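Local coordinates for N-terminal acetyltransferase-like protein (Chaetomium thermophilum, PDB 5NNP) that is the Naa15-type auxiliary subunit of the NatA complex and probably supports N-terminal acetylation by the Naa10 catalytic subunit, seen here with the regulator HypK, at residues 453-459 against 496-500; 490-495 against 509-513; 517-521 against 550-556; 560-564 against 661-665. All coordinates share one frame. Residue numbers count along the deposited sequence, not the author numbering.

Contact 1. Residues 453-459 against 496-500; sequences LRNNENE and AWQRR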
loop_
_atom_site.group_PDB
_atom_site.type_symbol
_atom_site.label_atom_id
_atom_site.label_comp_id
_atom_site.label_asym_id
_atom_site.label_seq_id
_atom_site.Cartn_x
_atom_site.Cartn_y
_atom_site.Cartn_z
ATOM N N LEU A 453 -2.086 -23.212 -10.685
ATOM C CA LEU A 453 -1.091 -23.294 -9.617
ATOM C C LEU A 453 -1.639 -24.048 -8.405
ATOM O O LEU A 453 -0.926 -24.815 -7.769
ATOM C CB LEU A 453 -0.622 -21.899 -9.196
ATOM C CG LEU A 453 0.121 -21.089 -10.256
ATOM C CD1 LEU A 453 0.388 -19.702 -9.739
ATOM C CD2 LEU A 453 1.421 -21.761 -10.635
ATOM N N ARG A 454 -2.905 -23.821 -8.079
ATOM C CA ARG A 454 -3.548 -24.583 -7.015
ATOM C C ARG A 454 -3.570 -26.075 -7.350
ATOM O O ARG A 454 -3.592 -26.910 -6.449
ATOM C CB ARG A 454 -4.970 -24.077 -6.764
ATOM C CG ARG A 454 -5.029 -22.720 -6.106
ATOM C CD ARG A 454 -4.291 -22.733 -4.784
ATOM N NE ARG A 454 -4.269 -21.422 -4.139
ATOM C CZ ARG A 454 -5.231 -20.949 -3.352
ATOM N NH1 ARG A 454 -6.319 -21.663 -3.121
ATOM N NH2 ARG A 454 -5.107 -19.751 -2.798
ATOM N N ASN A 455 -3.558 -26.400 -8.642
ATOM C CA ASN A 455 -3.459 -27.786 -9.095
ATOM C C ASN A 455 -2.008 -28.195 -9.389
ATOM O O ASN A 455 -1.749 -29.198 -10.036
ATOM C CB ASN A 455 -4.322 -27.998 -10.332
ATOM C CG ASN A 455 -4.525 -29.457 -10.657
ATOM O OD1 ASN A 455 -4.598 -30.295 -9.770
ATOM N ND2 ASN A 455 -4.634 -29.764 -11.933
ATOM N N ASN A 456 -1.079 -27.391 -8.891
ATOM C CA ASN A 456 0.343 -27.608 -9.051
ATOM C C ASN A 456 0.818 -27.677 -10.487
ATOM O O ASN A 456 1.806 -28.349 -10.758
ATOM C CB ASN A 456 0.773 -28.873 -8.320
ATOM C CG ASN A 456 0.720 -28.720 -6.821
ATOM O OD1 ASN A 456 0.518 -27.622 -6.311
ATOM N ND2 ASN A 456 0.908 -29.823 -6.102
ATOM N N GLU A 457 0.157 -26.961 -11.398
ATOM C CA GLU A 457 0.630 -26.908 -12.784
ATOM C C GLU A 457 1.357 -25.603 -13.099
ATOM O O GLU A 457 0.856 -24.772 -13.864
ATOM C CB GLU A 457 -0.528 -27.085 -13.758
ATOM C CG GLU A 457 -1.150 -28.466 -13.763
ATOM C CD GLU A 457 -2.407 -28.505 -14.601
ATOM O OE1 GLU A 457 -2.309 -28.848 -15.800
ATOM O OE2 GLU A 457 -3.494 -28.177 -14.068
ATOM N N ASN A 458 2.542 -25.428 -12.523
ATOM C CA ASN A 458 3.264 -24.157 -12.630
ATOM C C ASN A 458 3.523 -23.720 -14.059
ATOM O O ASN A 458 3.225 -22.593 -14.450
ATOM C CB ASN A 458 4.596 -24.252 -11.885
ATOM C CG ASN A 458 4.410 -24.595 -10.426
ATOM O OD1 ASN A 458 3.941 -25.685 -10.084
ATOM N ND2 ASN A 458 4.745 -23.660 -9.557
ATOM N N GLU A 459 4.086 -24.625 -14.841
ATOM C CA GLU A 459 4.518 -24.290 -16.183
ATOM C C GLU A 459 3.316 -23.918 -17.061
ATOM O O GLU A 459 3.399 -23.003 -17.892
ATOM C CB GLU A 459 5.333 -25.449 -16.770
ATOM C CG GLU A 459 4.920 -26.799 -16.249
ATOM C CD GLU A 459 5.736 -27.269 -15.061
ATOM O OE1 GLU A 459 5.135 -27.499 -13.994
ATOM O OE2 GLU A 459 6.964 -27.445 -15.198
ATOM N N ALA A 496 3.307 -23.444 -4.809
ATOM C CA ALA A 496 3.157 -24.574 -5.728
ATOM C C ALA A 496 4.457 -25.373 -5.913
ATOM O O ALA A 496 4.462 -26.605 -5.824
ATOM C CB ALA A 496 2.658 -24.083 -7.064
ATOM N N TRP A 497 5.550 -24.666 -6.198
ATOM C CA TRP A 497 6.861 -25.290 -6.345
ATOM C C TRP A 497 7.278 -26.003 -5.062
ATOM O O TRP A 497 7.898 -27.070 -5.105
ATOM C CB TRP A 497 7.924 -24.253 -6.732
ATOM C CG TRP A 497 7.931 -23.927 -8.188
ATOM C CD1 TRP A 497 7.741 -22.700 -8.757
ATOM C CD2 TRP A 497 8.120 -24.849 -9.273
ATOM N NE1 TRP A 497 7.804 -22.802 -10.130
ATOM C CE2 TRP A 497 8.037 -24.107 -10.469
ATOM C CE3 TRP A 497 8.361 -26.223 -9.348
ATOM C CZ2 TRP A 497 8.183 -24.700 -11.726
ATOM C CZ3 TRP A 497 8.503 -26.811 -10.601
ATOM C CH2 TRP A 497 8.411 -26.052 -11.771
ATOM N N GLN A 498 6.945 -25.406 -3.921
ATOM C CA GLN A 498 7.251 -26.023 -2.641
ATOM C C GLN A 498 6.483 -27.326 -2.516
ATOM O O GLN A 498 7.040 -28.324 -2.084
ATOM C CB GLN A 498 6.915 -25.083 -1.488
ATOM C CG GLN A 498 7.348 -25.564 -0.127
ATOM C CD GLN A 498 7.239 -24.465 0.920
ATOM O OE1 GLN A 498 7.362 -23.272 0.614
ATOM N NE2 GLN A 498 6.991 -24.859 2.158
ATOM N N ARG A 499 5.218 -27.318 -2.929
ATOM C CA ARG A 499 4.379 -28.510 -2.875
ATOM C C ARG A 499 4.902 -29.630 -3.765
ATOM O O ARG A 499 4.599 -30.805 -3.541
ATOM C CB ARG A 499 2.940 -28.185 -3.281
ATOM C CG ARG A 499 2.136 -27.461 -2.224
ATOM C CD ARG A 499 0.652 -27.501 -2.542
ATOM N NE ARG A 499 0.307 -26.751 -3.751
ATOM C CZ ARG A 499 0.095 -25.439 -3.784
ATOM N NH1 ARG A 499 0.205 -24.725 -2.673
ATOM N NH2 ARG A 499 -0.222 -24.840 -4.927
ATOM N N ARG A 500 5.667 -29.265 -4.785
ATOM C CA ARG A 500 6.200 -30.253 -5.711
ATOM C C ARG A 500 7.567 -30.726 -5.259
ATOM O O ARG A 500 8.165 -31.623 -5.860
ATOM C CB ARG A 500 6.274 -29.679 -7.120
ATOM C CG ARG A 500 4.923 -29.387 -7.707
ATOM C CD ARG A 500 5.045 -28.535 -8.953
ATOM N NE ARG A 500 5.785 -29.202 -10.019
ATOM C CZ ARG A 500 5.766 -28.810 -11.288
ATOM N NH1 ARG A 500 5.039 -27.760 -11.642
ATOM N NH2 ARG A 500 6.463 -29.463 -12.206
#
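R499 and R500 reach across to the turn between helices 442-454 and 458-465. R499 (chi1 m, chi2 t, chi3 m) lays the edge of its guanidinium against the end of the first helix. Its NH2 donates to L453 O at 2.9 Å and its NE to N456 OD1 at 2.7 Å. N456, with chi1 m, swings its amide to R499 although its CA-to-CB bond points sideways. R500 (chi1 m, chi2 t, chi3 p) serves the start of the next helix. Its NH1 donates to N458 OD1 at 2.8 Å and forms a very short salt bridge to E459 OE1 at 2.4 Å. E459 has an off-well chi1 of 30°. N458 (chi1 m) points toward helix 487-499. Its ND2 sits over one face of the W497 ring and is hydrogen-bonded to D493. A496 CB lies 3.3 Å from N458 ND2. The CA atoms of N456 and A496 are 5.3 Å apart. N456 has positive phi (58°) and is the C-prime residue of a Schellman motif, with N456 N bonded to L453 O at 2.8 Å. This motif ends helix 442-454, and a tight turn leads on to helix 458-465, within the TPR-like helical-repeat fold of a NatA auxiliary subunit.

Contact 2. Residues 490-495 against 509-513; sequences LTEDGE and RYHTV
Both segments are regular alpha helix. Their axes approach to 8.8 Å and run nearly antiparallel, at 158° (signed crossing angle -158°). The CA atoms of G494 and R509 lie 5.3 Å apart, those of T491 and Y510 6.6 Å. R509 (chi1 m, chi2 m, chi3 t) points toward the other helix. Its NE donates to D493 OD2 (chi1 t) at 2.6 Å in a salt bridge. Water 1 links the same pair, 3.1 Å from D493 OD2 and from R509 NH2. R509 CG also packs 3.8 Å from G494 CA. Y510 (chi1 m) fills the space beside G494, where a CB would clash with Y510 CE1. Close packing at this glycine joins helices 487-499 and 503-523, consecutive antiparallel helices of the TPR-like superhelix. Y510 OH lies 3.3 Å from G494 C and hydrogen-bonds to Q498. T512 (chi1 m) points toward L490 (chi1 m, chi2 t), with T512 CG2 3.4 Å from L490 CD1. V513 (chi1 t) places CG2 3.9 Å from L490 CB.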
loop_
_atom_site.group_PDB
_atom_site.type_symbol
_atom_site.label_atom_id
_atom_site.label_comp_id
_atom_site.label_asym_id
_atom_site.label_seq_id
_atom_site.Cartn_x
_atom_site.Cartn_y
_atom_site.Cartn_z
ATOM N N LEU A 490 3.789 -14.476 -7.706
ATOM C CA LEU A 490 5.071 -14.931 -7.171
ATOM C C LEU A 490 4.862 -15.813 -5.939
ATOM O O LEU A 490 5.487 -16.868 -5.816
ATOM C CB LEU A 490 5.974 -13.745 -6.833
ATOM C CG LEU A 490 6.548 -12.924 -7.999
ATOM C CD1 LEU A 490 7.343 -11.727 -7.485
ATOM C CD2 LEU A 490 7.409 -13.765 -8.903
ATOM N N THR A 491 3.965 -15.402 -5.046
ATOM C CA THR A 491 3.706 -16.183 -3.836
ATOM C C THR A 491 3.070 -17.531 -4.178
ATOM O O THR A 491 3.530 -18.577 -3.715
ATOM C CB THR A 491 2.798 -15.433 -2.850
ATOM O OG1 THR A 491 3.321 -14.124 -2.612
ATOM C CG2 THR A 491 2.727 -16.173 -1.531
ATOM N N GLU A 492 2.012 -17.497 -4.988
ATOM C CA GLU A 492 1.331 -18.713 -5.430
ATOM C C GLU A 492 2.275 -19.667 -6.156
ATOM O O GLU A 492 2.266 -20.872 -5.926
ATOM C CB GLU A 492 0.160 -18.351 -6.343
ATOM C CG GLU A 492 -1.052 -17.818 -5.604
ATOM C CD GLU A 492 -1.706 -18.871 -4.743
ATOM O OE1 GLU A 492 -2.447 -18.507 -3.819
ATOM O OE2 GLU A 492 -1.495 -20.078 -4.995
ATOM N N ASP A 493 3.092 -19.118 -7.045
ATOM C CA ASP A 493 4.064 -19.912 -7.781
ATOM C C ASP A 493 5.033 -20.607 -6.828
ATOM O O ASP A 493 5.403 -21.759 -7.041
ATOM C CB ASP A 493 4.835 -19.036 -8.766
ATOM C CG ASP A 493 5.634 -19.845 -9.771
ATOM O OD1 ASP A 493 5.119 -20.869 -10.270
ATOM O OD2 ASP A 493 6.779 -19.452 -10.073
ATOM N N GLY A 494 5.439 -19.898 -5.782
ATOM C CA GLY A 494 6.366 -20.440 -4.809
ATOM C C GLY A 494 5.754 -21.582 -4.022
ATOM O O GLY A 494 6.352 -22.652 -3.902
ATOM N N GLU A 495 4.555 -21.357 -3.495
ATOM C CA GLU A 495 3.867 -22.360 -2.707
ATOM C C GLU A 495 3.636 -23.624 -3.534
ATOM O O GLU A 495 3.788 -24.745 -3.032
ATOM C CB GLU A 495 2.553 -21.790 -2.162
ATOM C CG GLU A 495 2.776 -20.629 -1.197
ATOM C CD GLU A 495 1.499 -20.043 -0.624
ATOM O OE1 GLU A 495 0.394 -20.389 -1.086
ATOM O OE2 GLU A 495 1.601 -19.227 0.307
ATOM N N ARG A 509 11.357 -17.553 -5.221
ATOM C CA ARG A 509 10.131 -16.748 -5.265
ATOM C C ARG A 509 9.929 -15.933 -3.991
ATOM O O ARG A 509 9.695 -14.720 -4.057
ATOM C CB ARG A 509 8.912 -17.637 -5.499
ATOM C CG ARG A 509 8.985 -18.436 -6.781
ATOM C CD ARG A 509 8.883 -17.510 -7.991
ATOM N NE ARG A 509 8.943 -18.281 -9.224
ATOM C CZ ARG A 509 10.065 -18.561 -9.879
ATOM N NH1 ARG A 509 11.225 -18.124 -9.427
ATOM N NH2 ARG A 509 10.025 -19.286 -10.989
ATOM N N TYR A 510 9.998 -16.602 -2.838
ATOM C CA TYR A 510 9.845 -15.920 -1.552
ATOM C C TYR A 510 10.887 -14.794 -1.412
ATOM O O TYR A 510 10.565 -13.677 -0.979
ATOM C CB TYR A 510 9.956 -16.911 -0.383
ATOM C CG TYR A 510 8.971 -18.063 -0.467
ATOM C CD1 TYR A 510 7.711 -17.881 -1.027
ATOM C CD2 TYR A 510 9.306 -19.339 -0.009
ATOM C CE1 TYR A 510 6.805 -18.919 -1.119
ATOM C CE2 TYR A 510 8.405 -20.389 -0.097
ATOM C CZ TYR A 510 7.152 -20.173 -0.653
ATOM O OH TYR A 510 6.242 -21.212 -0.754
ATOM N N HIS A 511 12.126 -15.075 -1.808
ATOM C CA HIS A 511 13.146 -14.037 -1.800
ATOM C C HIS A 511 12.789 -12.870 -2.729
ATOM O O HIS A 511 13.077 -11.714 -2.420
ATOM C CB HIS A 511 14.508 -14.617 -2.172
ATOM C CG HIS A 511 15.229 -15.219 -1.012
ATOM N ND1 HIS A 511 16.311 -14.614 -0.413
ATOM C CD2 HIS A 511 15.006 -16.362 -0.322
ATOM C CE1 HIS A 511 16.732 -15.364 0.588
ATOM N NE2 HIS A 511 15.955 -16.429 0.665
ATOM N N THR A 512 12.153 -13.164 -3.856
ATOM C CA THR A 512 11.771 -12.102 -4.776
ATOM C C THR A 512 10.718 -11.161 -4.177
ATOM O O THR A 512 10.805 -9.944 -4.344
ATOM C CB THR A 512 11.275 -12.693 -6.105
ATOM O OG1 THR A 512 12.378 -13.328 -6.748
ATOM C CG2 THR A 512 10.724 -11.622 -7.033
ATOM N N VAL A 513 9.731 -11.718 -3.483
ATOM C CA VAL A 513 8.745 -10.910 -2.772
ATOM C C VAL A 513 9.403 -10.057 -1.666
ATOM O O VAL A 513 9.009 -8.928 -1.409
ATOM C CB VAL A 513 7.661 -11.804 -2.163
ATOM C CG1 VAL A 513 6.791 -11.039 -1.191
ATOM C CG2 VAL A 513 6.835 -12.435 -3.269
HETATM O O HOH W 1 7.885 -20.844 -12.612
#

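Contact 3. Residues 517-521 against 550-556; sequences FDTWQ and LREHPFY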
loop_
_atom_site.group_PDB
_atom_site.type_symbol
_atom_site.label_atom_id
_atom_site.label_comp_id
_atom_site.label_asym_id
_atom_site.label_seq_id
_atom_site.Cartn_x
_atom_site.Cartn_y
_atom_site.Cartn_z
ATOM N N PHE A 517 9.671 -5.755 -1.459
ATOM C CA PHE A 517 9.392 -4.900 -0.307
ATOM C C PHE A 517 10.578 -3.982 -0.028
ATOM O O PHE A 517 10.390 -2.846 0.388
ATOM C CB PHE A 517 8.995 -5.716 0.927
ATOM C CG PHE A 517 7.501 -5.887 1.058
ATOM C CD1 PHE A 517 6.744 -4.984 1.783
ATOM C CD2 PHE A 517 6.841 -6.909 0.392
ATOM C CE1 PHE A 517 5.359 -5.122 1.879
ATOM C CE2 PHE A 517 5.442 -7.041 0.478
ATOM C CZ PHE A 517 4.712 -6.150 1.227
ATOM N N ASP A 518 11.791 -4.428 -0.319
ATOM C CA ASP A 518 12.938 -3.542 -0.168
ATOM C C ASP A 518 12.798 -2.362 -1.128
ATOM O O ASP A 518 13.148 -1.237 -0.796
ATOM C CB ASP A 518 14.256 -4.277 -0.419
ATOM C CG ASP A 518 14.667 -5.179 0.746
ATOM O OD1 ASP A 518 14.109 -5.026 1.859
ATOM O OD2 ASP A 518 15.557 -6.039 0.540
ATOM N N THR A 519 12.251 -2.626 -2.308
ATOM C CA THR A 519 12.122 -1.601 -3.328
ATOM C C THR A 519 11.099 -0.558 -2.922
ATOM O O THR A 519 11.327 0.640 -3.048
ATOM C CB THR A 519 11.709 -2.197 -4.659
ATOM O OG1 THR A 519 12.761 -3.028 -5.147
ATOM C CG2 THR A 519 11.403 -1.086 -5.676
ATOM N N TRP A 520 9.958 -1.042 -2.452
ATOM C CA TRP A 520 8.895 -0.199 -1.958
ATOM C C TRP A 520 9.423 0.725 -0.864
ATOM O O TRP A 520 9.049 1.902 -0.790
ATOM C CB TRP A 520 7.758 -1.081 -1.452
ATOM C CG TRP A 520 7.013 -1.746 -2.574
ATOM C CD1 TRP A 520 7.269 -1.615 -3.906
ATOM C CD2 TRP A 520 5.874 -2.615 -2.466
ATOM N NE1 TRP A 520 6.371 -2.357 -4.636
ATOM C CE2 TRP A 520 5.503 -2.974 -3.782
ATOM C CE3 TRP A 520 5.142 -3.136 -1.390
ATOM C CZ2 TRP A 520 4.430 -3.836 -4.049
ATOM C CZ3 TRP A 520 4.065 -3.993 -1.660
ATOM C CH2 TRP A 520 3.722 -4.328 -2.977
ATOM N N GLN A 521 10.317 0.203 -0.029
ATOM C CA GLN A 521 10.896 1.032 1.015
ATOM C C GLN A 521 11.842 2.080 0.439
ATOM O O GLN A 521 12.020 3.149 1.005
ATOM C CB GLN A 521 11.644 0.187 2.041
ATOM C CG GLN A 521 12.195 1.029 3.183
ATOM C CD GLN A 521 12.872 0.218 4.267
ATOM O OE1 GLN A 521 12.893 -1.012 4.237
ATOM N NE2 GLN A 521 13.435 0.912 5.235
ATOM N N LEU A 550 5.603 -0.473 6.754
ATOM C CA LEU A 550 5.456 -1.055 5.423
ATOM C C LEU A 550 5.139 -2.531 5.459
ATOM O O LEU A 550 4.153 -2.980 4.873
ATOM C CB LEU A 550 6.719 -0.847 4.593
ATOM C CG LEU A 550 6.742 -1.513 3.213
ATOM C CD1 LEU A 550 5.597 -1.005 2.358
ATOM C CD2 LEU A 550 8.090 -1.268 2.529
ATOM N N ARG A 551 5.968 -3.278 6.170
ATOM C CA ARG A 551 5.937 -4.713 6.041
ATOM C C ARG A 551 4.948 -5.366 6.980
ATOM O O ARG A 551 5.021 -6.564 7.206
ATOM C CB ARG A 551 7.335 -5.278 6.255
ATOM C CG ARG A 551 8.266 -4.886 5.138
ATOM C CD ARG A 551 9.604 -5.455 5.382
ATOM N NE ARG A 551 10.579 -5.041 4.385
ATOM C CZ ARG A 551 11.181 -3.863 4.407
ATOM N NH1 ARG A 551 10.847 -2.978 5.335
ATOM N NH2 ARG A 551 12.094 -3.561 3.493
ATOM N N GLU A 552 4.015 -4.591 7.526
ATOM C CA GLU A 552 2.927 -5.189 8.302
ATOM C C GLU A 552 1.868 -5.738 7.340
ATOM O O GLU A 552 0.953 -6.460 7.734
ATOM C CB GLU A 552 2.304 -4.174 9.248
ATOM C CG GLU A 552 1.359 -3.201 8.551
ATOM C CD GLU A 552 0.634 -2.287 9.516
ATOM O OE1 GLU A 552 0.918 -2.351 10.726
ATOM O OE2 GLU A 552 -0.216 -1.494 9.064
ATOM N N HIS A 553 2.006 -5.381 6.069
ATOM C CA HIS A 553 1.031 -5.745 5.049
ATOM C C HIS A 553 1.008 -7.254 4.880
ATOM O O HIS A 553 2.071 -7.884 4.811
ATOM C CB HIS A 553 1.382 -5.069 3.719
ATOM C CG HIS A 553 0.215 -4.884 2.801
ATOM N ND1 HIS A 553 -0.367 -5.930 2.115
ATOM C CD2 HIS A 553 -0.480 -3.773 2.455
ATOM C CE1 HIS A 553 -1.368 -5.470 1.384
ATOM N NE2 HIS A 553 -1.455 -4.163 1.569
ATOM N N PRO A 554 -0.192 -7.846 4.790
ATOM C CA PRO A 554 -0.239 -9.298 4.605
ATOM C C PRO A 554 0.507 -9.749 3.344
ATOM O O PRO A 554 0.971 -10.891 3.291
ATOM C CB PRO A 554 -1.736 -9.590 4.501
ATOM C CG PRO A 554 -2.387 -8.526 5.194
ATOM C CD PRO A 554 -1.543 -7.285 4.902
ATOM N N PHE A 555 0.664 -8.851 2.372
ATOM C CA PHE A 555 1.444 -9.144 1.167
ATOM C C PHE A 555 2.893 -9.515 1.480
ATOM O O PHE A 555 3.478 -10.358 0.788
ATOM C CB PHE A 555 1.408 -7.960 0.199
ATOM C CG PHE A 555 0.311 -8.053 -0.816
ATOM C CD1 PHE A 555 -0.748 -8.907 -0.620
ATOM C CD2 PHE A 555 0.364 -7.315 -1.989
ATOM C CE1 PHE A 555 -1.749 -9.016 -1.566
ATOM C CE2 PHE A 555 -0.632 -7.418 -2.943
ATOM C CZ PHE A 555 -1.685 -8.273 -2.735
ATOM N N TYR A 556 3.467 -8.888 2.513
ATOM C CA TYR A 556 4.775 -9.303 3.016
ATOM C C TYR A 556 4.660 -10.579 3.856
ATOM O O TYR A 556 5.424 -11.527 3.683
ATOM C CB TYR A 556 5.442 -8.208 3.871
ATOM C CG TYR A 556 6.699 -8.724 4.551
ATOM C CD1 TYR A 556 7.924 -8.668 3.906
ATOM C CD2 TYR A 556 6.651 -9.321 5.815
ATOM C CE1 TYR A 556 9.072 -9.163 4.503
ATOM C CE2 TYR A 556 7.785 -9.820 6.421
ATOM C CZ TYR A 556 8.998 -9.741 5.764
ATOM O OH TYR A 556 10.141 -10.243 6.356
HETATM O O HOH W 2 11.814 -6.603 2.879
#
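The ring of F517 is the centre of this contact. It buries more surface than any other residue here. Y556 CB sits over one face, 3.6 Å from the ring centroid in a CH-pi contact. The edge of the Y556 ring turns to the face of F517 in a T-shaped pair, with centroids 5.5 Å apart and planes at 81°. L550 CG lies at the F517 ring edge, 3.8 Å from F517 CD1. F555 CB comes to 3.9 Å from F517 CZ. Further along helix 503-523, W520 CB and Q521 CB lie 4.0 and 3.9 Å from L550 CD2.

R551 leads outward to the polar edge. Its aliphatic part passes F517, with R551 CG 3.7 Å from F517 CD1. R551 NH2 makes a salt bridge to D518 OD1 at 3.0 Å. Q521 OE1 accepts from R551 NH2 at 2.8 Å and from R551 NH1 at 3.0 Å. Water 2 bridges D518 OD1 (3.0 Å) and R551 NE (2.5 Å). H553 is the N-cap of helix 554-572, its ND1 accepting from F555 N at 3.1 Å.

Helix 503-523 packs on the 3-10 turn and first residues of helix 554-572, within the TPR-like helical fold of the auxiliary subunit. I487 of helix 487-499 touches F517, W520 and F555. Y664 of helix 654-668 makes a cation-pi contact with R551. H553 and F555 also meet another chain, the putative uncharacterized protein.

Contact 4. Residues 560-564 against 661-665; sequences ALDAV and FLNYI
This is plain helix-on-helix packing in the alpha-helical superhelix of the NatA auxiliary subunit. Helices 554-572 and 654-668 meet through apolar side chains, with no hydrogen bond between the segments. Both are regular alpha helix. The axes of segments 560-564 and 661-665 approach to 9.3 Å, at 134° between their directions (signed crossing angle -134°). The CA atoms of A560 and F661 are 5.4 Å apart, those of V564 and L662 6.6 Å. A560 points toward the partner. Its CB lies 3.8 Å from I665 CD1 and 4.3 Å from F661 CD2. I665 (chi1 m, chi2 t) extends its CD1 across this small residue. L561 points away, yet its N is 3.8 Å from I665 CD1. Its side chain touches A678 of helix 673-685. A563 points toward F661 (chi1 m, chi2 90°). Its CB sits over one face of that ring, 3.6 Å from the centroid and 12° off the normal, a CH-pi contact. H511 of helix 503-523 meets the F661 ring edge-to-face. V564 (chi1 t) closes the row. Its CG2 lies 3.9 Å from F661 CB, 4.2 Å from I665 CD1 and 4.0 Å from L662 CB.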
loop_
_atom_site.group_PDB
_atom_site.type_symbol
_atom_site.label_atom_id
_atom_site.label_comp_id
_atom_site.label_asym_id
_atom_site.label_seq_id
_atom_site.Cartn_x
_atom_site.Cartn_y
_atom_site.Cartn_z
ATOM N N ALA A 560 6.615 -14.299 3.584
ATOM C CA ALA A 560 7.655 -14.371 4.608
ATOM C C ALA A 560 7.442 -15.553 5.546
ATOM O O ALA A 560 8.397 -16.217 5.953
ATOM C CB ALA A 560 7.718 -13.081 5.405
ATOM N N LEU A 561 6.192 -15.828 5.890
ATOM C CA LEU A 561 5.927 -16.981 6.737
ATOM C C LEU A 561 6.181 -18.280 5.964
ATOM O O LEU A 561 6.562 -19.284 6.551
ATOM C CB LEU A 561 4.504 -16.939 7.283
ATOM C CG LEU A 561 4.091 -18.129 8.149
ATOM C CD1 LEU A 561 5.022 -18.353 9.341
ATOM C CD2 LEU A 561 2.681 -17.911 8.630
ATOM N N ASP A 562 5.986 -18.253 4.646
ATOM C CA ASP A 562 6.345 -19.401 3.809
ATOM C C ASP A 562 7.845 -19.686 3.893
ATOM O O ASP A 562 8.251 -20.797 4.213
ATOM C CB ASP A 562 5.954 -19.187 2.340
ATOM C CG ASP A 562 4.447 -19.088 2.122
ATOM O OD1 ASP A 562 3.650 -19.411 3.029
ATOM O OD2 ASP A 562 4.051 -18.683 1.015
ATOM N N ALA A 563 8.665 -18.685 3.583
ATOM C CA ALA A 563 10.124 -18.809 3.715
ATOM C C ALA A 563 10.550 -19.417 5.065
ATOM O O ALA A 563 11.347 -20.345 5.107
ATOM C CB ALA A 563 10.801 -17.441 3.524
ATOM N N VAL A 564 10.016 -18.893 6.163
ATOM C CA VAL A 564 10.450 -19.322 7.485
ATOM C C VAL A 564 10.086 -20.788 7.718
ATOM O O VAL A 564 10.903 -21.568 8.211
ATOM C CB VAL A 564 9.850 -18.423 8.594
ATOM C CG1 VAL A 564 9.971 -19.083 9.952
ATOM C CG2 VAL A 564 10.541 -17.050 8.594
ATOM N N PHE A 661 13.656 -12.683 7.217
ATOM C CA PHE A 661 12.211 -12.821 7.048
ATOM C C PHE A 661 11.470 -12.722 8.381
ATOM O O PHE A 661 10.468 -12.007 8.508
ATOM C CB PHE A 661 11.865 -14.149 6.385
ATOM C CG PHE A 661 12.412 -14.310 4.990
ATOM C CD1 PHE A 661 13.665 -14.861 4.778
ATOM C CD2 PHE A 661 11.651 -13.944 3.890
ATOM C CE1 PHE A 661 14.157 -15.028 3.494
ATOM C CE2 PHE A 661 12.134 -14.107 2.606
ATOM C CZ PHE A 661 13.388 -14.651 2.402
ATOM N N LEU A 662 11.975 -13.455 9.370
ATOM C CA LEU A 662 11.334 -13.576 10.671
ATOM C C LEU A 662 11.327 -12.262 11.461
ATOM O O LEU A 662 10.308 -11.891 12.046
ATOM C CB LEU A 662 12.027 -14.668 11.484
ATOM C CG LEU A 662 11.470 -14.872 12.886
ATOM C CD1 LEU A 662 10.026 -15.346 12.791
ATOM C CD2 LEU A 662 12.348 -15.840 13.682
ATOM N N ASN A 663 12.465 -11.574 11.484
ATOM C CA ASN A 663 12.587 -10.279 12.156
ATOM C C ASN A 663 11.491 -9.283 11.783
ATOM O O ASN A 663 10.929 -8.601 12.642
ATOM C CB ASN A 663 13.943 -9.639 11.856
ATOM C CG ASN A 663 15.113 -10.395 12.471
ATOM O OD1 ASN A 663 14.976 -11.101 13.481
ATOM N ND2 ASN A 663 16.280 -10.236 11.863
ATOM N N TYR A 664 11.186 -9.189 10.496
ATOM C CA TYR A 664 10.108 -8.308 10.057
ATOM C C TYR A 664 8.764 -8.835 10.505
ATOM O O TYR A 664 7.856 -8.061 10.802
ATOM C CB TYR A 664 10.107 -8.156 8.545
ATOM C CG TYR A 664 11.178 -7.250 8.012
ATOM C CD1 TYR A 664 11.631 -6.165 8.755
ATOM C CD2 TYR A 664 11.729 -7.464 6.754
ATOM C CE1 TYR A 664 12.604 -5.322 8.263
ATOM C CE2 TYR A 664 12.697 -6.633 6.259
ATOM C CZ TYR A 664 13.130 -5.560 7.021
ATOM O OH TYR A 664 14.083 -4.718 6.526
ATOM N N ILE A 665 8.631 -10.157 10.516
ATOM C CA ILE A 665 7.378 -10.776 10.913
ATOM C C ILE A 665 7.060 -10.421 12.346
ATOM O O ILE A 665 5.983 -9.927 12.643
ATOM C CB ILE A 665 7.423 -12.300 10.769
ATOM C CG1 ILE A 665 7.660 -12.689 9.309
ATOM C CG2 ILE A 665 6.139 -12.922 11.293
ATOM C CD1 ILE A 665 7.504 -14.182 9.032
#

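How the contacts relate
Contacts 1 and 2 cross along the chain. Contact 1 closes a 36-residue excursion, and contact 2 opens on the same helix 487-499 before contact 1 is complete. They touch where N458 hydrogen-bonds to D493 and Q498 to Y510. Contact 2 then closes the short link to helix 503-523. Contact 3 follows in series from that helix, closing 28 residues at the start of helix 554-572. Contact 4 shares helix 554-572 with contact 3. It spans 96 residues, of which 575-638 are not modelled, and brings back helix 654-668. It meets contact 3 through Y556 OH and F661 O, and contact 2 through Y510 and A563. Together they join helices 442-454, 458-465, 487-499, 503-523, 554-572 and 654-668.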